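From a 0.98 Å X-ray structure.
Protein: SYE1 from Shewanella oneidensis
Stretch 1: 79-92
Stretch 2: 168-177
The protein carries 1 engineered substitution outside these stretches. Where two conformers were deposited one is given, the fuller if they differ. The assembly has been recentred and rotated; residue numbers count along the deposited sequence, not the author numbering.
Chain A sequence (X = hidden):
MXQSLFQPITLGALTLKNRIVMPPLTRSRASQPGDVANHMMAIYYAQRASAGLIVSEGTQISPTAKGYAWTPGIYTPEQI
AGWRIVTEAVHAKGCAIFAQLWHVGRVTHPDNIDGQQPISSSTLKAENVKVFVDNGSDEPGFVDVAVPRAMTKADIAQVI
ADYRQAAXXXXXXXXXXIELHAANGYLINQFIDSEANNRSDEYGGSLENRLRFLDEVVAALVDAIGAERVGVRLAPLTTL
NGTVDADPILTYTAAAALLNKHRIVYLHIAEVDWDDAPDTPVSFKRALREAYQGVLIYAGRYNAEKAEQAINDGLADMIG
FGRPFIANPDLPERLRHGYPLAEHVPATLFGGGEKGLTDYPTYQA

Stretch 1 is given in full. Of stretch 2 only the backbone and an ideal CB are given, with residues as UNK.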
ATOM      1  N   GLN A  79       1.919  18.992   3.709  1.00  7.82           N
ATOM      2  CA  GLN A  79       2.123  17.580   3.360  1.00  7.27           C
ATOM      3  C   GLN A  79       2.170  17.398   1.861  1.00  6.97           C
ATOM      4  O   GLN A  79       2.961  16.595   1.341  1.00  7.19           O
ATOM      5  CB  GLN A  79       1.015  16.747   3.983  1.00  7.18           C
ATOM      6  CG  GLN A  79       1.210  16.505   5.441  1.00  7.37           C
ATOM      7  CD  GLN A  79      -0.029  15.972   6.137  1.00  7.10           C
ATOM      8  OE1 GLN A  79      -1.103  15.851   5.527  1.00  7.39           O
ATOM      9  NE2 GLN A  79       0.101  15.614   7.380  1.00  8.24           N
ATOM     10  N   ILE A  80       1.279  18.074   1.136  1.00  7.12           N
ATOM     11  CA  ILE A  80       1.273  17.999  -0.320  1.00  7.22           C
ATOM     12  C   ILE A  80       2.596  18.494  -0.863  1.00  6.54           C
ATOM     13  O   ILE A  80       3.176  17.895  -1.766  1.00  6.87           O
ATOM     14  CB  ILE A  80       0.055  18.770  -0.862  1.00  7.94           C
ATOM     15  CG1 ILE A  80      -1.228  18.087  -0.428  1.00  9.44           C
ATOM     16  CG2 ILE A  80       0.135  18.997  -2.351  1.00  8.96           C
ATOM     17  CD1 ILE A  80      -2.469  18.922  -0.694  1.00 11.88           C
ATOM     18  N   ALA A  81       3.086  19.612  -0.321  1.00  6.65           N
ATOM     19  CA  ALA A  81       4.341  20.188  -0.787  1.00  7.14           C
ATOM     20  C   ALA A  81       5.513  19.299  -0.473  1.00  6.83           C
ATOM     21  O   ALA A  81       6.458  19.209  -1.274  1.00  7.53           O
ATOM     22  CB  ALA A  81       4.491  21.561  -0.127  1.00  8.08           C
ATOM     23  N   GLY A  82       5.516  18.649   0.697  1.00  6.94           N
ATOM     24  CA  GLY A  82       6.596  17.706   0.985  1.00  7.08           C
ATOM     25  C   GLY A  82       6.611  16.574   0.007  1.00  6.57           C
ATOM     26  O   GLY A  82       7.666  16.140  -0.500  1.00  6.89           O
ATOM     27  N   TRP A  83       5.435  16.059  -0.334  1.00  6.25           N
ATOM     28  CA  TRP A  83       5.357  15.031  -1.359  1.00  6.09           C
ATOM     29  C   TRP A  83       5.799  15.548  -2.718  1.00  6.14           C
ATOM     30  O   TRP A  83       6.381  14.782  -3.476  1.00  6.57           O
ATOM     31  CB  TRP A  83       3.990  14.389  -1.400  1.00  6.21           C
ATOM     32  CG  TRP A  83       3.708  13.335  -0.397  1.00  6.01           C
ATOM     33  CD1 TRP A  83       2.641  13.272   0.459  1.00  6.50           C
ATOM     34  CD2 TRP A  83       4.455  12.130  -0.179  1.00  5.86           C
ATOM     35  NE1 TRP A  83       2.667  12.132   1.186  1.00  6.64           N
ATOM     36  CE2 TRP A  83       3.773  11.395   0.813  1.00  6.15           C
ATOM     37  CE3 TRP A  83       5.610  11.578  -0.734  1.00  6.10           C
ATOM     38  CZ2 TRP A  83       4.232  10.158   1.272  1.00  6.94           C
ATOM     39  CZ3 TRP A  83       6.056  10.355  -0.285  1.00  6.35           C
ATOM     40  CH2 TRP A  83       5.372   9.660   0.709  1.00  6.51           C
ATOM     41  N   ARG A  84       5.533  16.808  -3.033  1.00  6.78           N
ATOM     42  CA  ARG A  84       5.972  17.348  -4.313  1.00  7.07           C
ATOM     43  C   ARG A  84       7.482  17.288  -4.428  1.00  7.57           C
ATOM     44  O   ARG A  84       8.006  17.051  -5.518  1.00  8.38           O
ATOM     45  CB  ARG A  84       5.495  18.816  -4.434  1.00  7.61           C
ATOM     46  CG  ARG A  84       5.957  19.486  -5.738  1.00  8.38           C
ATOM     47  CD  ARG A  84       5.318  18.866  -6.968  1.00 10.76           C
ATOM     48  NE  ARG A  84       5.650  19.477  -8.239  1.00 12.40           N
ATOM     49  CZ  ARG A  84       5.081  20.589  -8.676  1.00 14.34           C
ATOM     50  NH1 ARG A  84       4.169  21.227  -7.962  1.00 15.35           N
ATOM     51  NH2 ARG A  84       5.463  21.073  -9.859  1.00 17.95           N
ATOM     52  N   ILE A  85       8.217  17.522  -3.351  1.00  7.68           N
ATOM     53  CA  ILE A  85       9.672  17.426  -3.512  0.60  8.59           C
ATOM     54  C   ILE A  85      10.058  15.988  -3.825  1.00  7.24           C
ATOM     55  O   ILE A  85      10.945  15.755  -4.639  1.00  8.19           O
ATOM     56  CB  ILE A  85      10.360  17.984  -2.272  0.60  9.16           C
ATOM     57  CG1 ILE A  85      10.021  19.456  -2.034  0.60 10.53           C
ATOM     58  CG2 ILE A  85      11.870  17.771  -2.362  0.60 10.34           C
ATOM     59  CD1 ILE A  85      10.446  19.853  -0.646  0.60 16.88           C
ATOM     60  N   VAL A  86       9.391  15.009  -3.200  1.00  6.83           N
ATOM     61  CA  VAL A  86       9.636  13.600  -3.528  1.00  6.30           C
ATOM     62  C   VAL A  86       9.339  13.334  -4.978  1.00  6.24           C
ATOM     63  O   VAL A  86      10.152  12.695  -5.683  1.00  6.76           O
ATOM     64  CB  VAL A  86       8.821  12.693  -2.605  1.00  6.31           C
ATOM     65  CG1 VAL A  86       8.957  11.238  -3.063  1.00  6.74           C
ATOM     66  CG2 VAL A  86       9.206  12.841  -1.164  1.00  6.85           C
ATOM     67  N   THR A  87       8.165  13.702  -5.468  1.00  6.50           N
ATOM     68  CA  THR A  87       7.813  13.365  -6.830  1.00  6.82           C
ATOM     69  C   THR A  87       8.707  14.090  -7.817  1.00  6.86           C
ATOM     70  O   THR A  87       9.033  13.511  -8.856  1.00  7.85           O
ATOM     71  CB  THR A  87       6.318  13.560  -7.145  1.00  7.14           C
ATOM     72  OG1 THR A  87       6.074  14.971  -7.212  1.00  7.70           O
ATOM     73  CG2 THR A  87       5.417  12.869  -6.175  1.00  7.35           C
ATOM     74  N   GLU A  88       9.108  15.326  -7.532  1.00  7.46           N
ATOM     75  CA  GLU A  88      10.063  16.008  -8.396  1.00  7.87           C
ATOM     76  C   GLU A  88      11.372  15.232  -8.491  1.00  7.86           C
ATOM     77  O   GLU A  88      11.954  15.082  -9.569  1.00  8.61           O
ATOM     78  CB  GLU A  88      10.326  17.445  -7.924  1.00  8.82           C
ATOM     79  CG  GLU A  88       9.177  18.379  -8.170  1.00 10.68           C
ATOM     80  CD  GLU A  88       8.856  18.613  -9.609  1.00 13.35           C
ATOM     81  OE1 GLU A  88       9.840  18.814 -10.392  1.00 16.04           O
ATOM     82  OE2 GLU A  88       7.674  18.555 -10.000  1.00 15.65           O
ATOM     83  N   ALA A  89      11.855  14.767  -7.339  1.00  7.66           N
ATOM     84  CA  ALA A  89      13.121  14.046  -7.334  1.00  7.90           C
ATOM     85  C   ALA A  89      13.028  12.752  -8.126  1.00  7.40           C
ATOM     86  O   ALA A  89      13.911  12.400  -8.915  1.00  8.72           O
ATOM     87  CB  ALA A  89      13.544  13.786  -5.903  1.00  8.61           C
ATOM     88  N   VAL A  90      11.956  12.008  -7.917  1.00  7.21           N
ATOM     89  CA  VAL A  90      11.739  10.758  -8.611  1.00  6.99           C
ATOM     90  C   VAL A  90      11.568  10.966 -10.127  1.00  7.37           C
ATOM     91  O   VAL A  90      12.150  10.247 -10.945  1.00  8.02           O
ATOM     92  CB  VAL A  90      10.547  10.014  -8.000  1.00  6.96           C
ATOM     93  CG1 VAL A  90      10.125   8.832  -8.850  1.00  7.62           C
ATOM     94  CG2 VAL A  90      10.902   9.565  -6.588  1.00  7.38           C
ATOM     95  N   HIS A  91      10.787  11.966 -10.495  1.00  7.40           N
ATOM     96  CA  HIS A  91      10.582  12.228 -11.913  1.00  7.78           C
ATOM     97  C   HIS A  91      11.879  12.702 -12.577  1.00  8.14           C
ATOM     98  O   HIS A  91      12.055  12.396 -13.782  1.00 10.01           O
ATOM     99  CB  HIS A  91       9.501  13.284 -12.083  1.00  7.97           C
ATOM    100  CG  HIS A  91       8.145  12.693 -11.838  1.00  7.81           C
ATOM    101  ND1 HIS A  91       7.092  13.395 -11.290  1.00  9.35           N
ATOM    102  CD2 HIS A  91       7.673  11.474 -12.044  1.00  8.36           C
ATOM    103  CE1 HIS A  91       6.046  12.601 -11.214  1.00  9.78           C
ATOM    104  NE2 HIS A  91       6.337  11.432 -11.666  1.00  8.83           N
ATOM    105  N   ALA A  92      12.741  13.370 -11.864  1.00  8.29           N
ATOM    106  CA  ALA A  92      14.033  13.773 -12.446  1.00  8.65           C
ATOM    107  C   ALA A  92      14.884  12.559 -12.820  1.00  8.32           C
ATOM    108  O   ALA A  92      15.734  12.657 -13.684  1.00  9.43           O
ATOM    109  CB  ALA A  92      14.773  14.668 -11.484  1.00 10.66           C
ATOM    110  N   UNK A 168      -7.062  13.914  -5.179  1.00  6.52           N
ATOM    111  CA  UNK A 168      -6.783  15.194  -5.781  1.00  6.89           C
ATOM    112  C   UNK A 168      -5.493  15.776  -5.208  1.00  6.37           C
ATOM    113  O   UNK A 168      -4.685  16.363  -5.951  1.00  7.25           O
ATOM    114  CB  UNK A 168      -7.955  16.153  -5.565  1.00  6.89           C
ATOM    115  N   UNK A 169      -5.286  15.634  -3.905  1.00  6.55           N
ATOM    116  CA  UNK A 169      -4.073  16.140  -3.279  1.00  6.37           C
ATOM    117  C   UNK A 169      -2.837  15.428  -3.857  1.00  6.15           C
ATOM    118  O   UNK A 169      -1.801  16.067  -4.064  1.00  6.81           O
ATOM    119  CB  UNK A 169      -4.141  15.955  -1.762  1.00  6.37           C
ATOM    120  N   UNK A 170      -2.951  14.133  -4.097  1.00  6.15           N
ATOM    121  CA  UNK A 170      -1.832  13.400  -4.692  1.00  6.08           C
ATOM    122  C   UNK A 170      -1.503  13.938  -6.074  1.00  5.95           C
ATOM    123  O   UNK A 170      -0.339  14.066  -6.445  1.00  6.42           O
ATOM    124  CB  UNK A 170      -2.151  11.906  -4.774  1.00  6.08           C
ATOM    125  N   UNK A 171      -2.520  14.290  -6.863  1.00  6.23           N
ATOM    126  CA  UNK A 171      -2.267  14.866  -8.165  1.00  6.91           C
ATOM    127  C   UNK A 171      -1.609  16.233  -8.012  1.00  6.91           C
ATOM    128  O   UNK A 171      -0.676  16.562  -8.764  1.00  7.52           O
ATOM    129  CB  UNK A 171      -3.566  14.976  -8.967  1.00  6.91           C
ATOM    130  N   UNK A 172      -2.052  17.020  -7.045  1.00  7.25           N
ATOM    131  CA  UNK A 172      -1.440  18.327  -6.809  1.00  7.86           C
ATOM    132  C   UNK A 172       0.018  18.183  -6.392  1.00  7.43           C
ATOM    133  O   UNK A 172       0.842  19.044  -6.708  1.00  8.77           O
ATOM    134  CB  UNK A 172      -2.218  19.095  -5.739  1.00  7.86           C
ATOM    135  N   UNK A 173       0.354  17.097  -5.691  1.00  6.76           N
ATOM    136  CA  UNK A 173       1.707  16.775  -5.275  1.00  7.16           C
ATOM    137  C   UNK A 173       2.553  16.193  -6.406  1.00  7.29           C
ATOM    138  O   UNK A 173       3.731  15.917  -6.177  1.00  8.23           O
ATOM    139  CB  UNK A 173       1.664  15.791  -4.104  1.00  7.16           C
ATOM    140  N   UNK A 174       1.988  16.003  -7.582  1.00  7.07           N
ATOM    141  CA  UNK A 174       2.731  15.512  -8.730  1.00  7.27           C
ATOM    142  C   UNK A 174       2.854  14.021  -8.839  1.00  6.82           C
ATOM    143  O   UNK A 174       3.629  13.538  -9.651  1.00  8.10           O
ATOM    144  CB  UNK A 174       4.139  16.111  -8.712  1.00  7.27           C
ATOM    145  N   UNK A 175       2.100  13.261  -8.051  1.00  6.38           N
ATOM    146  CA  UNK A 175       2.072  11.823  -8.282  1.00  6.17           C
ATOM    147  C   UNK A 175       1.447  11.502  -9.621  1.00  6.33           C
ATOM    148  O   UNK A 175       0.579  12.221 -10.121  1.00  7.17           O
ATOM    149  CB  UNK A 175       1.309  11.112  -7.162  1.00  6.17           C
ATOM    150  N   UNK A 176       1.853  10.367 -10.192  1.00  6.05           N
ATOM    151  CA  UNK A 176       1.273   9.876 -11.413  1.00  6.44           C
ATOM    152  C   UNK A 176      -0.038   9.148 -11.225  1.00  6.08           C
ATOM    153  O   UNK A 176      -0.770   8.930 -12.191  1.00  7.58           O
ATOM    154  CB  UNK A 176       2.271   8.951 -12.112  1.00  6.44           C
ATOM    155  N   UNK A 177      -0.340   8.766 -10.027  1.00  5.85           N
ATOM    156  CA  UNK A 177      -1.545   8.019  -9.696  1.00  6.02           C
ATOM    157  C   UNK A 177      -1.586   7.760  -8.221  1.00  5.21           C
ATOM    158  O   UNK A 177      -0.708   8.209  -7.459  1.00  5.62           O
ATOM    159  CB  UNK A 177      -1.615   6.702 -10.472  1.00  6.02           C
TER

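Position 168 lies in a helical turn, and its ideal CB has nothing of stretch 1 within 5.5 Å. Stretch 1 sets no preference here. The residue is Leu168, which makes no contact with the first helix.

Position 169 is helical, with CA-to-CB sideways to stretch 1. Its ideal CB is 3.6 Å from Ile80 CD1. A side chain of modest size, apolar or with a flat polar end, could pack against that methyl. The residue is Asn169. Its CG lies 3.5 Å from Ile80 CD1, and its ND2 is hydrogen-bonded elsewhere in the structure.

Position 170 points away from stretch 1, which says little about it. It is Ala170. Position 171 is out of reach, so many residues would do. It is Met171.

Position 172 is the last helical residue. CA-to-CB runs sideways, and the ideal CB is 4.1 Å from Ile80 CG2. Either an apolar or a long polar side chain could pass beside the isoleucine. The residue is Glu172, extended with chi1 and chi2 both t. Its OE1 comes to 3.9 Å from Ile80 CD1. Its backbone also takes part: water 1 accepts from Arg84 NH1 (2.8 Å) and donates to Glu172 O (2.7 Å), linking the two stretches.

Position 173 is where the backbones come closest, 4.4 Å between its CA and that of Arg84. The ideal CB is 3.5 Å from Ile80 O and 3.8 Å from Trp83 CB. So little room favours a small side chain; alanine suits best, with serine or glycine possible. The residue is Ala173. Its CB packs on Trp83 CB at 3.8 Å and Ile80 CG2 at 4.0 Å. The close approach also lets Ala173 O accept a hydrogen bond from Thr87 OG1 (2.7 Å) and a CA-H...O contact from Arg84 CA (3.2 Å).

Position 174 has phi 86° and psi 12°, and a CB would point toward stretch 1. That CB would clash with Thr87 OG1 at 2.7 Å and jam against the preceding carbonyl O. Glycine is the clear choice. Gly174 leaves the helix in a Schellman motif. Its O lies 3.0 Å from His91 CE1, at the ring edge.

Position 175 has CA-to-CB pointing away, yet its ideal CB is 4.6 Å from Thr87 CG2. A long apolar or aromatic side chain could turn back toward Trp83 and Thr87. The residue is Phe175, with chi1 m. Thr87 CG2 sits over its ring face, 3.7 Å from the centroid. The ring edge meets the Trp83 face in an offset edge-to-face pair, with Phe175 CZ 3.6 Å from Trp83 CE3.

Position 176 points sideways, and its ideal CB is 4.8 Å from His91 NE2. A short side chain with an acceptor would suit: aspartate or asparagine. The residue is Asp176. Its OD2 accepts a nearly straight hydrogen bond from His91 NE2 at 2.7 Å.

Position 177 is out of reach, and stretch 1 does not constrain it. It is Gly177.

Stretch 2, residues 168-177: LNAMEAGFDG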
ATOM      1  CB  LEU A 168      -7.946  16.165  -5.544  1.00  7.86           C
ATOM      2  CG  LEU A 168      -9.249  15.747  -6.216  1.00 11.58           C
ATOM      3  CD1 LEU A 168     -10.336  16.752  -5.767  1.00 15.05           C
ATOM      4  CD2 LEU A 168      -9.135  15.711  -7.704  1.00 13.20           C
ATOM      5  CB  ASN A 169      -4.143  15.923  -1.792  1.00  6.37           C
ATOM      6  CG  ASN A 169      -5.205  16.752  -1.100  1.00  6.92           C
ATOM      7  OD1 ASN A 169      -5.788  17.670  -1.706  1.00  7.40           O
ATOM      8  ND2 ASN A 169      -5.424  16.444   0.151  1.00  7.22           N
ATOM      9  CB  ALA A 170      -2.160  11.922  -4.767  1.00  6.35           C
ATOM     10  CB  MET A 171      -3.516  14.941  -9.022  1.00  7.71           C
ATOM     11  CG  MET A 171      -4.155  13.594  -9.345  1.00  8.43           C
ATOM     12  SD  MET A 171      -3.065  12.385 -10.121  1.00  9.80           S
ATOM     13  CE  MET A 171      -2.437  11.499  -8.734  1.00  9.82           C
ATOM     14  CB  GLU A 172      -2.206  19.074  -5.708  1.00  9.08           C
ATOM     15  CG  GLU A 172      -1.745  20.500  -5.475  1.00 15.73           C
ATOM     16  CD  GLU A 172      -2.458  21.285  -4.392  1.00 30.36           C
ATOM     17  OE1 GLU A 172      -3.470  20.856  -3.874  1.00 37.73           O
ATOM     18  OE2 GLU A 172      -1.921  22.392  -4.203  1.00 52.33           O
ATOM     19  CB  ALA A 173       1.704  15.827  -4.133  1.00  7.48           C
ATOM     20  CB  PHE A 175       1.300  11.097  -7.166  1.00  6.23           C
ATOM     21  CG  PHE A 175       2.019  11.063  -5.838  1.00  5.83           C
ATOM     22  CD1 PHE A 175       2.955  10.067  -5.594  1.00  5.89           C
ATOM     23  CD2 PHE A 175       1.759  11.965  -4.844  1.00  6.03           C
ATOM     24  CE1 PHE A 175       3.602   9.981  -4.365  1.00  6.44           C
ATOM     25  CE2 PHE A 175       2.389  11.868  -3.599  1.00  6.25           C
ATOM     26  CZ  PHE A 175       3.301  10.868  -3.369  1.00  6.51           C
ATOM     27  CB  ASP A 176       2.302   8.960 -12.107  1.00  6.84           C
ATOM     28  CG  ASP A 176       3.566   9.726 -12.429  1.00  7.66           C
ATOM     29  OD1 ASP A 176       3.480  10.648 -13.246  1.00 11.41           O
ATOM     30  OD2 ASP A 176       4.614   9.405 -11.827  1.00  8.61           O
TER
HETATM   31  O   HOH W   1       2.819  20.603  -5.611  1.00 11.84           O
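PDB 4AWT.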